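Local structure of hypothetical protein Atu2684 (Agrobacterium tumefaciens, 2AXO) at residues 229-233 with 255-259. The protein is of unknown function but belongs to the DUF1223 family of the thioredoxin clan and carries a CxxC disulfide, consistent with a thiol-disulfide role. Residues are numbered along the deposited sequence; the frame is centred on the assembly and turned at random.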
ATOM      1  N   VAL A 229       6.980 -25.897   7.176  1.00 12.15           N
ATOM      2  CA  VAL A 229       6.410 -26.461   5.961  1.00 10.57           C
ATOM      3  C   VAL A 229       5.235 -27.373   6.327  1.00 12.86           C
ATOM      4  O   VAL A 229       4.229 -27.417   5.619  1.00 13.47           O
ATOM      5  CB  VAL A 229       7.461 -27.270   5.158  1.00 10.54           C
ATOM      6  CG1 VAL A 229       6.852 -27.767   3.862  1.00 11.46           C
ATOM      7  CG2 VAL A 229       8.686 -26.400   4.870  1.00 10.16           C
ATOM      8  N   LYS A 230       5.359 -28.086   7.445  1.00 13.78           N
ATOM      9  CA  LYS A 230       4.311 -28.992   7.901  1.00 15.40           C
ATOM     10  C   LYS A 230       2.996 -28.292   8.232  1.00 14.51           C
ATOM     11  O   LYS A 230       1.955 -28.939   8.323  1.00 15.27           O
ATOM     12  CB  LYS A 230       4.805 -29.782   9.117  1.00 16.41           C
ATOM     13  CG  LYS A 230       5.788 -30.882   8.776  1.00 19.72           C
ATOM     14  CD  LYS A 230       5.108 -31.990   7.989  1.00 21.40           C
ATOM     15  CE  LYS A 230       6.099 -33.075   7.599  1.00 23.13           C
ATOM     16  NZ  LYS A 230       5.432 -34.177   6.848  1.00 24.62           N
ATOM     17  N   LYS A 231       3.041 -26.975   8.423  1.00 15.17           N
ATOM     18  CA  LYS A 231       1.832 -26.211   8.726  1.00 17.35           C
ATOM     19  C   LYS A 231       0.992 -26.043   7.463  1.00 16.35           C
ATOM     20  O   LYS A 231      -0.138 -25.561   7.511  1.00 17.82           O
ATOM     21  CB  LYS A 231       2.186 -24.824   9.282  1.00 20.05           C
ATOM     22  CG  LYS A 231       2.668 -24.820  10.727  1.00 22.95           C
ATOM     23  CD  LYS A 231       3.117 -23.426  11.167  1.00 26.48           C
ATOM     24  CE  LYS A 231       1.984 -22.408  11.110  1.00 29.25           C
ATOM     25  NZ  LYS A 231       2.447 -21.059  11.546  1.00 30.62           N
ATOM     26  N   GLY A 232       1.558 -26.447   6.331  1.00 14.54           N
ATOM     27  CA  GLY A 232       0.865 -26.333   5.062  1.00 12.22           C
ATOM     28  C   GLY A 232       1.834 -26.751   3.980  1.00 12.78           C
ATOM     29  O   GLY A 232       1.835 -27.898   3.536  1.00 13.13           O
ATOM     30  N   GLY A 233       2.677 -25.818   3.562  1.00 10.37           N
ATOM     31  CA  GLY A 233       3.659 -26.132   2.550  1.00 10.73           C
ATOM     32  C   GLY A 233       4.535 -24.933   2.298  1.00  9.87           C
ATOM     33  O   GLY A 233       4.480 -23.939   3.024  1.00  7.41           O
ATOM     34  N   ILE A 255       7.221 -26.660  -5.352  1.00 10.51           N
ATOM     35  CA  ILE A 255       6.378 -26.632  -4.175  1.00  9.23           C
ATOM     36  C   ILE A 255       6.592 -27.913  -3.398  1.00  9.10           C
ATOM     37  O   ILE A 255       6.728 -28.989  -3.971  1.00  7.70           O
ATOM     38  CB  ILE A 255       4.879 -26.512  -4.511  1.00 11.19           C
ATOM     39  CG1 ILE A 255       4.552 -25.067  -4.903  1.00 13.62           C
ATOM     40  CG2 ILE A 255       4.035 -26.929  -3.294  1.00 11.39           C
ATOM     41  CD1 ILE A 255       3.080 -24.805  -5.157  1.00 17.26           C
ATOM     42  N   LEU A 256       6.656 -27.774  -2.085  1.00  8.65           N
ATOM     43  CA  LEU A 256       6.823 -28.905  -1.196  1.00 11.63           C
ATOM     44  C   LEU A 256       5.642 -28.834  -0.245  1.00 11.31           C
ATOM     45  O   LEU A 256       5.487 -27.847   0.475  1.00 11.98           O
ATOM     46  CB  LEU A 256       8.133 -28.786  -0.408  1.00 12.05           C
ATOM     47  CG  LEU A 256       8.366 -29.865   0.654  1.00 12.19           C
ATOM     48  CD1 LEU A 256       8.299 -31.242   0.002  1.00 15.71           C
ATOM     49  CD2 LEU A 256       9.722 -29.663   1.322  1.00 13.20           C
ATOM     50  N   LEU A 257       4.792 -29.853  -0.254  1.00 11.09           N
ATOM     51  CA  LEU A 257       3.646 -29.848   0.648  1.00 12.41           C
ATOM     52  C   LEU A 257       4.005 -30.574   1.931  1.00 13.21           C
ATOM     53  O   LEU A 257       4.781 -31.529   1.914  1.00 11.71           O
ATOM     54  CB  LEU A 257       2.430 -30.521   0.005  1.00 12.80           C
ATOM     55  CG  LEU A 257       1.804 -29.818  -1.200  1.00 13.78           C
ATOM     56  CD1 LEU A 257       0.586 -30.606  -1.662  1.00 18.07           C
ATOM     57  CD2 LEU A 257       1.415 -28.396  -0.825  1.00 14.94           C
ATOM     58  N   GLY A 258       3.442 -30.109   3.041  1.00 14.73           N
ATOM     59  CA  GLY A 258       3.713 -30.729   4.323  1.00 16.09           C
ATOM     60  C   GLY A 258       3.279 -32.182   4.334  1.00 17.84           C
ATOM     61  O   GLY A 258       3.930 -33.028   4.942  1.00 17.49           O
ATOM     62  N   ASN A 259       2.171 -32.472   3.661  1.00 18.52           N
ATOM     63  CA  ASN A 259       1.672 -33.834   3.588  1.00 20.58           C
ATOM     64  C   ASN A 259       2.423 -34.615   2.520  1.00 22.61           C
ATOM     65  O   ASN A 259       2.271 -34.349   1.330  1.00 22.38           O
ATOM     66  CB  ASN A 259       0.179 -33.837   3.271  1.00 21.69           C
ATOM     67  CG  ASN A 259      -0.327 -35.214   2.920  1.00 21.21           C
ATOM     68  OD1 ASN A 259       0.125 -36.207   3.481  1.00 20.80           O
ATOM     69  ND2 ASN A 259      -1.278 -35.282   1.995  1.00 22.62           N
TER
HETATM   70  O   HOH W   1       0.168 -30.227   2.929  1.00 22.20           O
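Backbone hydrogen bonding defines how the end of strand 247-257 meets the start of strand 232-241. Gly258 N donates to Gly232 O at 2.8 Å, with an N-H...O angle of 159°, and the next pair, Gly233 with Leu257, is an antiparallel non-hydrogen-bonded one, its CA atoms 4.2 Å apart. Before Gly233 the chain reverses in a type I turn from Val229 to Gly232, closed by Gly232 N to Val229 O at 2.9 Å.

Close approach here depends on glycine. A CB on Gly258 would stand 2.8 Å from Val229 O and 2.9 Å from Lys230 CA, and one on Gly233 2.9 Å from Leu256 O, all clashes.

Two further polar links lie beside the strand pairing. The CA-to-CB bond of Lys230 points away, yet its chain bends back so that NZ donates to Gly258 O at 2.7 Å. A water donates to Gly232 O at 2.9 Å and accepts from Asn259 N at 3.1 Å, bridging the segments where the strand has ended.

Between the segments, apolar side-chain packing is that of Val229 on Leu256, closest at CG1 to CG, 4.1 Å. Both side chains also touch Phe156 of strand 152-156 and Cys234. Through the Val229-Gly232 turn, helix 223-229 runs into the hairpin of 232-241 and 247-257, whose first strand joins the sheet through a backbone hydrogen bond between Gly233 and Phe179 of strand 172-186.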